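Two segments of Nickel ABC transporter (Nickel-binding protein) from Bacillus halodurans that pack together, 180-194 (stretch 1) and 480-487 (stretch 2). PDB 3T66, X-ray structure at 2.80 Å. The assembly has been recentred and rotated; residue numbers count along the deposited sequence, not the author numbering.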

# COMPACT_ATOMS: atom_id res chain seq x y z
N GLU A 180 -0.31 -9.67 30.28
CA GLU A 180 0.56 -8.50 30.59
C GLU A 180 1.03 -7.69 29.39
O GLU A 180 2.10 -7.10 29.41
CB GLU A 180 1.80 -8.96 31.33
CG GLU A 180 1.56 -10.11 32.33
CD GLU A 180 0.88 -9.64 33.63
OE1 GLU A 180 0.94 -8.41 33.92
OE2 GLU A 180 0.30 -10.51 34.33
N TYR A 181 0.22 -7.70 28.34
CA TYR A 181 0.52 -6.99 27.11
C TYR A 181 0.82 -5.55 27.47
O TYR A 181 0.06 -4.97 28.23
CB TYR A 181 -0.68 -7.05 26.18
CG TYR A 181 -0.49 -6.21 24.97
CD1 TYR A 181 0.64 -6.34 24.18
CD2 TYR A 181 -1.43 -5.27 24.62
CE1 TYR A 181 0.83 -5.56 23.07
CE2 TYR A 181 -1.27 -4.48 23.51
CZ TYR A 181 -0.13 -4.62 22.73
OH TYR A 181 0.03 -3.83 21.63
N TRP A 182 1.88 -4.97 26.92
CA TRP A 182 2.36 -3.66 27.35
C TRP A 182 1.42 -2.49 27.11
O TRP A 182 1.55 -1.44 27.73
CB TRP A 182 3.67 -3.36 26.68
CG TRP A 182 3.53 -3.15 25.19
CD1 TRP A 182 3.53 -4.11 24.23
CD2 TRP A 182 3.38 -1.88 24.50
NE1 TRP A 182 3.38 -3.53 22.99
CE2 TRP A 182 3.29 -2.17 23.13
CE3 TRP A 182 3.31 -0.54 24.92
CZ2 TRP A 182 3.13 -1.16 22.16
CZ3 TRP A 182 3.14 0.47 23.95
CH2 TRP A 182 3.07 0.14 22.59
N ASP A 183 0.48 -2.65 26.19
CA ASP A 183 -0.42 -1.53 25.89
C ASP A 183 -1.85 -1.81 26.32
O ASP A 183 -2.79 -1.10 25.92
CB ASP A 183 -0.36 -1.17 24.41
CG ASP A 183 -0.59 0.29 24.17
OD1 ASP A 183 -0.49 1.06 25.14
OD2 ASP A 183 -0.85 0.71 23.03
N GLY A 184 -2.04 -2.82 27.15
CA GLY A 184 -3.35 -2.99 27.77
C GLY A 184 -4.03 -4.18 27.16
O GLY A 184 -4.20 -4.26 25.95
N ALA A 185 -4.41 -5.11 28.01
CA ALA A 185 -4.75 -6.42 27.64
C ALA A 185 -6.13 -6.46 26.98
O ALA A 185 -6.99 -5.69 27.32
CB ALA A 185 -4.64 -7.34 28.87
N SER A 186 -6.29 -7.33 25.98
CA SER A 186 -7.52 -7.50 25.24
C SER A 186 -8.60 -7.82 26.21
O SER A 186 -8.29 -8.30 27.26
CB SER A 186 -7.37 -8.71 24.33
OG SER A 186 -8.37 -8.70 23.33
N LYS A 187 -9.86 -7.57 25.90
CA LYS A 187 -10.91 -8.16 26.74
C LYS A 187 -11.36 -9.49 26.19
O LYS A 187 -12.19 -10.17 26.77
CB LYS A 187 -12.10 -7.25 26.90
CG LYS A 187 -11.76 -6.02 27.64
CD LYS A 187 -13.00 -5.26 27.90
CE LYS A 187 -12.61 -3.88 28.34
NZ LYS A 187 -13.74 -3.17 29.02
N LEU A 188 -10.81 -9.84 25.05
CA LEU A 188 -11.15 -11.04 24.38
C LEU A 188 -10.57 -12.21 25.06
O LEU A 188 -9.43 -12.21 25.39
CB LEU A 188 -10.53 -11.00 23.03
CG LEU A 188 -11.30 -10.28 21.98
CD1 LEU A 188 -10.64 -10.61 20.72
CD2 LEU A 188 -12.67 -10.78 21.98
N ASP A 189 -11.37 -13.22 25.31
CA ASP A 189 -10.84 -14.42 25.85
C ASP A 189 -9.93 -15.16 24.84
O ASP A 189 -8.90 -15.62 25.20
CB ASP A 189 -11.94 -15.23 26.57
CG ASP A 189 -12.40 -14.57 27.90
OD1 ASP A 189 -11.56 -14.27 28.72
OD2 ASP A 189 -13.59 -14.34 28.17
N SER A 190 -10.31 -15.22 23.57
CA SER A 190 -9.48 -15.89 22.54
C SER A 190 -9.79 -15.57 21.07
O SER A 190 -10.85 -15.13 20.76
CB SER A 190 -9.60 -17.37 22.72
OG SER A 190 -10.79 -17.81 22.13
N VAL A 191 -8.88 -15.85 20.15
CA VAL A 191 -9.16 -15.64 18.70
C VAL A 191 -8.72 -16.83 17.89
O VAL A 191 -7.58 -17.33 18.06
CB VAL A 191 -8.34 -14.47 18.07
CG1 VAL A 191 -8.60 -14.36 16.58
CG2 VAL A 191 -8.62 -13.18 18.75
N THR A 192 -9.62 -17.27 17.00
CA THR A 192 -9.26 -18.14 15.91
C THR A 192 -9.02 -17.31 14.66
O THR A 192 -9.90 -16.57 14.21
CB THR A 192 -10.33 -19.20 15.65
OG1 THR A 192 -10.63 -19.88 16.88
CG2 THR A 192 -9.86 -20.22 14.63
N PHE A 193 -7.82 -17.46 14.12
CA PHE A 193 -7.38 -16.78 12.90
C PHE A 193 -7.16 -17.85 11.87
O PHE A 193 -6.20 -18.60 11.98
CB PHE A 193 -6.03 -16.05 13.16
CG PHE A 193 -5.61 -15.10 12.07
CD1 PHE A 193 -5.16 -15.57 10.84
CD2 PHE A 193 -5.62 -13.74 12.29
CE1 PHE A 193 -4.76 -14.67 9.83
CE2 PHE A 193 -5.22 -12.84 11.30
CZ PHE A 193 -4.79 -13.31 10.07
N SER A 194 -8.01 -17.90 10.87
CA SER A 194 -7.91 -19.00 9.92
C SER A 194 -7.99 -18.48 8.51
O SER A 194 -8.46 -17.34 8.28
CB SER A 194 -9.05 -19.97 10.16
OG SER A 194 -10.24 -19.28 9.92
N MET A 480 -5.00 -5.94 11.96
CA MET A 480 -6.30 -6.57 11.94
C MET A 480 -6.63 -7.03 13.32
O MET A 480 -7.50 -6.45 13.94
CB MET A 480 -6.28 -7.69 10.94
CG MET A 480 -5.58 -7.24 9.68
SD MET A 480 -5.95 -8.35 8.37
CE MET A 480 -4.96 -7.65 7.03
N ILE A 481 -5.92 -8.01 13.86
CA ILE A 481 -6.31 -8.44 15.19
C ILE A 481 -5.51 -7.57 16.15
O ILE A 481 -4.31 -7.42 15.94
CB ILE A 481 -6.11 -9.99 15.43
CG1 ILE A 481 -6.98 -10.86 14.49
CG2 ILE A 481 -6.39 -10.36 16.88
CD1 ILE A 481 -8.44 -10.49 14.45
N THR A 482 -6.17 -6.97 17.15
CA THR A 482 -5.57 -5.96 18.07
C THR A 482 -6.30 -5.93 19.40
O THR A 482 -7.44 -6.33 19.49
CB THR A 482 -5.67 -4.49 17.52
OG1 THR A 482 -6.99 -3.96 17.71
CG2 THR A 482 -5.38 -4.43 16.05
N ASN A 483 -5.68 -5.37 20.43
CA ASN A 483 -6.30 -5.29 21.76
C ASN A 483 -7.64 -4.56 21.79
O ASN A 483 -8.41 -4.70 22.71
CB ASN A 483 -5.34 -4.66 22.77
CG ASN A 483 -4.88 -3.25 22.37
OD1 ASN A 483 -5.11 -2.78 21.24
ND2 ASN A 483 -4.22 -2.57 23.30
N GLN A 484 -7.95 -3.79 20.78
CA GLN A 484 -9.12 -2.97 20.89
C GLN A 484 -10.37 -3.79 20.64
O GLN A 484 -11.36 -3.53 21.27
CB GLN A 484 -8.99 -1.72 20.00
CG GLN A 484 -8.09 -0.61 20.63
CD GLN A 484 -8.46 -0.29 22.10
OE1 GLN A 484 -9.62 0.02 22.42
NE2 GLN A 484 -7.47 -0.38 23.00
N LEU A 485 -10.30 -4.79 19.77
CA LEU A 485 -11.43 -5.69 19.52
C LEU A 485 -12.18 -6.23 20.75
O LEU A 485 -11.54 -6.70 21.69
CB LEU A 485 -10.91 -6.89 18.79
CG LEU A 485 -10.74 -6.89 17.27
CD1 LEU A 485 -10.73 -8.33 16.79
CD2 LEU A 485 -11.87 -6.13 16.59
N ASP A 486 -13.51 -6.19 20.75
CA ASP A 486 -14.27 -6.92 21.79
C ASP A 486 -15.44 -7.67 21.19
O ASP A 486 -15.77 -7.45 20.03
CB ASP A 486 -14.75 -6.03 22.98
N VAL A 487 -16.05 -8.56 21.99
CA VAL A 487 -17.28 -9.27 21.66
C VAL A 487 -18.44 -8.82 22.55
O VAL A 487 -18.85 -7.66 22.53
CB VAL A 487 -17.12 -10.80 21.79

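Segments far apart in sequence often meet through an apolar patch with a polar contact at its edge, and this nickel-binding protein offers a compact example. Two residues of the strand, Val 191 and Phe 193, alternate with neighbours that face elsewhere, so both side chains point toward Ile 481. Its branched side chain serves both: Ile 481 CG2 lies 4.1 Å from Val 191 CG2, and Ile 481 CG1 lies 3.9 Å from Phe 193 CD2, meeting the ring at its edge. All three residues are buried, as their apolar character suits.

Just before the strand, Leu 188 leaves its backbone sideways but brings its end closer, with CD1 4.2 Å from Leu 485 CB and CD2 4.0 Å from the backbone N of Val 487. Here a leucine packs against both side chain and main chain.

At the polar edge, Asn 483, in the type I turn from Thr 482 to Leu 485, has the largest covered area. Its chi1 is p, and Asn 483 ND2 donates a hydrogen bond to Gly 184 O (3.1 Å, 162°), while Tyr 181 presents its ring edge, CE2 3.5 Å from that same ND2. Gly 184 closes a second type I turn, with backbone angles that by themselves call for glycine.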